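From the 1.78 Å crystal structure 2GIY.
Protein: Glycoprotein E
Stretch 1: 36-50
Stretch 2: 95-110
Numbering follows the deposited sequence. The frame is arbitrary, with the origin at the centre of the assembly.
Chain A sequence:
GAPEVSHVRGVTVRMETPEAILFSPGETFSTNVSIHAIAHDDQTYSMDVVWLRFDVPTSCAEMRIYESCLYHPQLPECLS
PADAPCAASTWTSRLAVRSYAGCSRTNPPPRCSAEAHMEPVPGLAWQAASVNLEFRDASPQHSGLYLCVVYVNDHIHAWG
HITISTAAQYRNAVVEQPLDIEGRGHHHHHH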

# COMPACT_ATOMS: atom_id res chain seq x y z
N HIS A 36 1.51 1.91 9.74
CA HIS A 36 0.80 3.03 10.33
C HIS A 36 -0.69 2.74 10.30
O HIS A 36 -1.20 2.19 9.32
CB HIS A 36 1.09 4.31 9.54
CG HIS A 36 2.51 4.77 9.64
ND1 HIS A 36 2.91 5.74 10.53
CD2 HIS A 36 3.62 4.39 8.96
CE1 HIS A 36 4.22 5.93 10.41
NE2 HIS A 36 4.67 5.12 9.46
N ALA A 37 -1.37 3.09 11.37
CA ALA A 37 -2.81 2.88 11.45
C ALA A 37 -3.47 4.22 11.74
O ALA A 37 -3.00 4.98 12.59
CB ALA A 37 -3.13 1.88 12.55
N ILE A 38 -4.54 4.51 11.01
CA ILE A 38 -5.27 5.76 11.21
C ILE A 38 -6.75 5.44 11.44
O ILE A 38 -7.42 4.93 10.55
CB ILE A 38 -5.16 6.69 9.97
CG1 ILE A 38 -3.70 7.05 9.71
CG2 ILE A 38 -5.97 7.96 10.21
CD1 ILE A 38 -3.49 7.99 8.54
N ALA A 39 -7.23 5.71 12.65
CA ALA A 39 -8.64 5.46 12.97
C ALA A 39 -9.41 6.72 12.58
O ALA A 39 -9.12 7.80 13.09
CB ALA A 39 -8.81 5.18 14.46
N HIS A 40 -10.38 6.58 11.69
CA HIS A 40 -11.16 7.72 11.21
C HIS A 40 -12.37 8.08 12.06
O HIS A 40 -12.99 9.13 11.87
CB HIS A 40 -11.59 7.47 9.76
CG HIS A 40 -10.45 7.17 8.84
ND1 HIS A 40 -9.42 8.06 8.63
CD2 HIS A 40 -10.16 6.08 8.11
CE1 HIS A 40 -8.54 7.52 7.81
NE2 HIS A 40 -8.96 6.32 7.47
N ASP A 41 -12.71 7.22 13.01
CA ASP A 41 -13.83 7.47 13.91
C ASP A 41 -13.43 7.05 15.32
O ASP A 41 -12.26 6.76 15.58
CB ASP A 41 -15.07 6.69 13.46
CG ASP A 41 -14.81 5.21 13.29
OD1 ASP A 41 -14.16 4.61 14.18
OD2 ASP A 41 -15.26 4.63 12.27
N ASP A 42 -14.39 7.02 16.24
CA ASP A 42 -14.09 6.64 17.61
C ASP A 42 -14.55 5.24 17.97
O ASP A 42 -14.71 4.92 19.15
CB ASP A 42 -14.70 7.66 18.58
CG ASP A 42 -14.01 9.01 18.50
OD1 ASP A 42 -12.78 9.06 18.72
OD2 ASP A 42 -14.70 10.01 18.23
N GLN A 43 -14.77 4.41 16.96
CA GLN A 43 -15.20 3.04 17.20
C GLN A 43 -14.02 2.22 17.73
O GLN A 43 -12.87 2.48 17.37
CB GLN A 43 -15.73 2.41 15.91
CG GLN A 43 -16.99 3.08 15.38
CD GLN A 43 -18.15 2.97 16.35
OE1 GLN A 43 -18.69 1.89 16.56
NE2 GLN A 43 -18.53 4.09 16.95
N THR A 44 -14.31 1.26 18.59
CA THR A 44 -13.28 0.40 19.16
C THR A 44 -12.99 -0.73 18.18
O THR A 44 -13.90 -1.26 17.54
CB THR A 44 -13.75 -0.21 20.50
OG1 THR A 44 -14.12 0.83 21.40
CG2 THR A 44 -12.63 -1.04 21.13
N TYR A 45 -11.72 -1.10 18.05
CA TYR A 45 -11.36 -2.18 17.14
C TYR A 45 -10.25 -3.06 17.71
O TYR A 45 -9.58 -2.69 18.68
CB TYR A 45 -10.91 -1.62 15.78
CG TYR A 45 -9.63 -0.80 15.79
CD1 TYR A 45 -9.64 0.55 16.13
CD2 TYR A 45 -8.41 -1.39 15.45
CE1 TYR A 45 -8.46 1.31 16.11
CE2 TYR A 45 -7.22 -0.64 15.43
CZ TYR A 45 -7.26 0.71 15.76
OH TYR A 45 -6.09 1.44 15.75
N SER A 46 -10.09 -4.23 17.11
CA SER A 46 -9.04 -5.15 17.50
C SER A 46 -8.07 -5.18 16.33
O SER A 46 -8.45 -4.84 15.21
CB SER A 46 -9.60 -6.55 17.75
OG SER A 46 -10.06 -7.13 16.54
N MET A 47 -6.83 -5.55 16.58
CA MET A 47 -5.85 -5.62 15.50
C MET A 47 -4.92 -6.79 15.72
O MET A 47 -4.61 -7.14 16.86
CB MET A 47 -5.03 -4.32 15.42
CG MET A 47 -4.04 -4.28 14.26
SD MET A 47 -3.22 -2.68 14.05
CE MET A 47 -1.86 -2.84 15.21
N ASP A 48 -4.49 -7.41 14.63
CA ASP A 48 -3.56 -8.53 14.70
C ASP A 48 -2.50 -8.37 13.61
O ASP A 48 -2.83 -8.19 12.44
CB ASP A 48 -4.29 -9.86 14.48
CG ASP A 48 -5.36 -10.12 15.52
OD1 ASP A 48 -5.00 -10.40 16.68
OD2 ASP A 48 -6.56 -10.05 15.17
N VAL A 49 -1.23 -8.39 14.01
CA VAL A 49 -0.15 -8.30 13.04
C VAL A 49 0.36 -9.73 12.97
O VAL A 49 0.92 -10.26 13.93
CB VAL A 49 0.96 -7.35 13.52
CG1 VAL A 49 2.14 -7.39 12.55
CG2 VAL A 49 0.41 -5.92 13.62
N VAL A 50 0.14 -10.35 11.82
CA VAL A 50 0.51 -11.75 11.64
C VAL A 50 1.64 -11.99 10.66
O VAL A 50 1.65 -11.43 9.57
CB VAL A 50 -0.72 -12.56 11.13
CG1 VAL A 50 -0.34 -14.01 10.89
CG2 VAL A 50 -1.86 -12.47 12.13
N LEU A 95 3.55 -18.15 11.99
CA LEU A 95 4.88 -17.98 12.57
C LEU A 95 4.88 -17.11 13.82
O LEU A 95 5.52 -17.42 14.82
CB LEU A 95 5.84 -17.38 11.54
CG LEU A 95 7.28 -17.16 12.03
CD1 LEU A 95 7.96 -18.51 12.25
CD2 LEU A 95 8.05 -16.34 11.01
N ALA A 96 4.16 -16.00 13.76
CA ALA A 96 4.08 -15.09 14.89
C ALA A 96 2.86 -14.21 14.77
O ALA A 96 2.39 -13.94 13.67
CB ALA A 96 5.34 -14.23 14.96
N VAL A 97 2.34 -13.78 15.91
CA VAL A 97 1.17 -12.92 15.94
C VAL A 97 1.24 -11.97 17.12
O VAL A 97 1.48 -12.39 18.26
CB VAL A 97 -0.14 -13.74 16.10
CG1 VAL A 97 -1.34 -12.79 16.12
CG2 VAL A 97 -0.28 -14.76 14.98
N ARG A 98 1.08 -10.68 16.86
CA ARG A 98 1.05 -9.70 17.93
C ARG A 98 -0.37 -9.17 17.88
O ARG A 98 -0.82 -8.66 16.84
CB ARG A 98 2.07 -8.57 17.70
CG ARG A 98 2.35 -7.76 18.96
CD ARG A 98 3.48 -6.75 18.78
NE ARG A 98 4.82 -7.30 18.99
CZ ARG A 98 5.30 -7.70 20.17
NH1 ARG A 98 4.55 -7.62 21.26
NH2 ARG A 98 6.55 -8.13 20.27
N SER A 99 -1.10 -9.30 18.99
CA SER A 99 -2.49 -8.88 19.04
C SER A 99 -2.72 -7.64 19.88
O SER A 99 -2.01 -7.39 20.85
CB SER A 99 -3.36 -10.02 19.56
OG SER A 99 -3.22 -11.16 18.72
N TYR A 100 -3.73 -6.87 19.48
CA TYR A 100 -4.10 -5.63 20.16
C TYR A 100 -5.60 -5.67 20.39
O TYR A 100 -6.35 -6.15 19.54
CB TYR A 100 -3.74 -4.43 19.27
CG TYR A 100 -2.32 -4.41 18.75
CD1 TYR A 100 -1.89 -5.33 17.78
CD2 TYR A 100 -1.39 -3.50 19.25
CE1 TYR A 100 -0.57 -5.32 17.31
CE2 TYR A 100 -0.07 -3.48 18.79
CZ TYR A 100 0.33 -4.40 17.83
OH TYR A 100 1.63 -4.38 17.39
N ALA A 101 -6.05 -5.17 21.54
CA ALA A 101 -7.47 -5.18 21.84
C ALA A 101 -7.90 -3.88 22.51
O ALA A 101 -7.11 -3.25 23.22
CB ALA A 101 -7.80 -6.37 22.73
N GLY A 102 -9.14 -3.49 22.26
CA GLY A 102 -9.67 -2.26 22.84
C GLY A 102 -9.02 -1.03 22.23
O GLY A 102 -8.91 0.01 22.88
N CYS A 103 -8.58 -1.15 20.98
CA CYS A 103 -7.93 -0.05 20.29
C CYS A 103 -8.93 1.00 19.83
O CYS A 103 -10.10 0.70 19.61
CB CYS A 103 -7.17 -0.56 19.07
SG CYS A 103 -5.98 -1.89 19.41
N SER A 104 -8.46 2.24 19.69
CA SER A 104 -9.31 3.32 19.22
C SER A 104 -8.44 4.52 18.87
O SER A 104 -7.23 4.52 19.12
CB SER A 104 -10.33 3.73 20.28
OG SER A 104 -9.69 4.35 21.38
N ARG A 105 -9.06 5.54 18.29
CA ARG A 105 -8.36 6.75 17.91
C ARG A 105 -7.61 7.33 19.09
O ARG A 105 -6.48 7.82 18.95
CB ARG A 105 -9.35 7.78 17.36
CG ARG A 105 -8.78 9.18 17.20
CD ARG A 105 -9.84 10.16 16.73
NE ARG A 105 -10.07 10.09 15.30
CZ ARG A 105 -9.20 10.50 14.38
NH1 ARG A 105 -8.04 11.01 14.75
NH2 ARG A 105 -9.50 10.41 13.09
N THR A 106 -8.23 7.28 20.27
CA THR A 106 -7.62 7.82 21.48
C THR A 106 -6.82 6.81 22.31
O THR A 106 -6.13 7.19 23.26
CB THR A 106 -8.68 8.50 22.38
OG1 THR A 106 -9.67 7.55 22.78
CG2 THR A 106 -9.35 9.64 21.63
N ASN A 107 -6.91 5.53 21.96
CA ASN A 107 -6.16 4.46 22.62
C ASN A 107 -5.54 3.68 21.46
O ASN A 107 -5.87 2.51 21.23
CB ASN A 107 -7.08 3.56 23.46
CG ASN A 107 -6.32 2.52 24.28
OD1 ASN A 107 -5.31 2.83 24.91
ND2 ASN A 107 -6.82 1.29 24.29
N PRO A 108 -4.64 4.33 20.70
CA PRO A 108 -3.93 3.78 19.54
C PRO A 108 -3.00 2.62 19.84
O PRO A 108 -2.32 2.61 20.87
CB PRO A 108 -3.19 4.99 18.98
CG PRO A 108 -2.85 5.74 20.21
CD PRO A 108 -4.13 5.68 21.02
N PRO A 109 -2.94 1.64 18.92
CA PRO A 109 -2.15 0.41 18.93
C PRO A 109 -1.03 0.20 19.92
O PRO A 109 -1.12 -0.68 20.78
CB PRO A 109 -1.71 0.29 17.49
CG PRO A 109 -3.03 0.60 16.81
CD PRO A 109 -3.55 1.82 17.59
N PRO A 110 0.06 0.98 19.83
CA PRO A 110 1.05 0.64 20.86
C PRO A 110 0.34 0.44 22.20
O PRO A 110 0.50 -0.59 22.87
CB PRO A 110 1.97 1.86 20.87
CG PRO A 110 1.80 2.46 19.52
CD PRO A 110 0.32 2.29 19.24
O HOH W 1 -9.20 10.69 9.77
O HOH W 2 -11.46 4.66 16.95
O HOH W 3 -11.44 7.10 20.47
O HOH W 4 -6.17 4.00 16.46

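The strand from Tyr 45 to Val 50 and the strand that begins at Ala 96 run antiparallel, their axes 4.7 Å apart at closest approach. Backbone hydrogen bonds fix the register. Val 49 N donates to Arg 98 O at 2.9 Å, and Met 47 N donates to Tyr 100 O at 3.1 Å. Beyond these the register shifts by one residue, a beta bulge, so Tyr 45 pairs with Cys 103. Tyr 45 N reaches Cys 103 O at 2.9 Å.

The side chains of Tyr 45, Met 47, Val 49, Tyr 100 and Cys 103 share one face of the sheet. The CE methyl of Met 47 sits over one face of the Tyr 100 ring, 3.5 Å from its CE1. Val 49 CG2 also packs near Tyr 100 CE1, at 3.9 Å. Cys 103 CB covers a face of the Tyr 45 ring in the same manner, 3.5 Å from Tyr 45 CZ.

Pro 109 comes back to this face from beyond the strand. Its CB meets Met 47 CE at 3.9 Å, and its CD lies 3.2 Å from Tyr 45 OH. The proline thus wedges against both side chains. Ala 37 CB borders it more loosely, 4.4 Å from Pro 109 CG.

The other face is simpler. Val 50 CG2 meets Val 97 CG2 at 4.0 Å. Next along, Ser 99 OG donates a hydrogen bond to Asp 48 OD1 at 2.8 Å.

Arg 105 lies against the end of strand 36-39 and the loop that follows it, from Ala 39 to Asp 42, and has the largest area covered by the other stretch. Its CB packs against Ala 39 CB at 3.9 Å. Ala 39 O lies over a face of the guanidinium, 2.6 Å from Arg 105 NH2, but the angle is poor for a hydrogen bond. Water 2 fills the gap nearby: it accepts from Arg 105 N and donates to Asp 41 O and Gln 43 O.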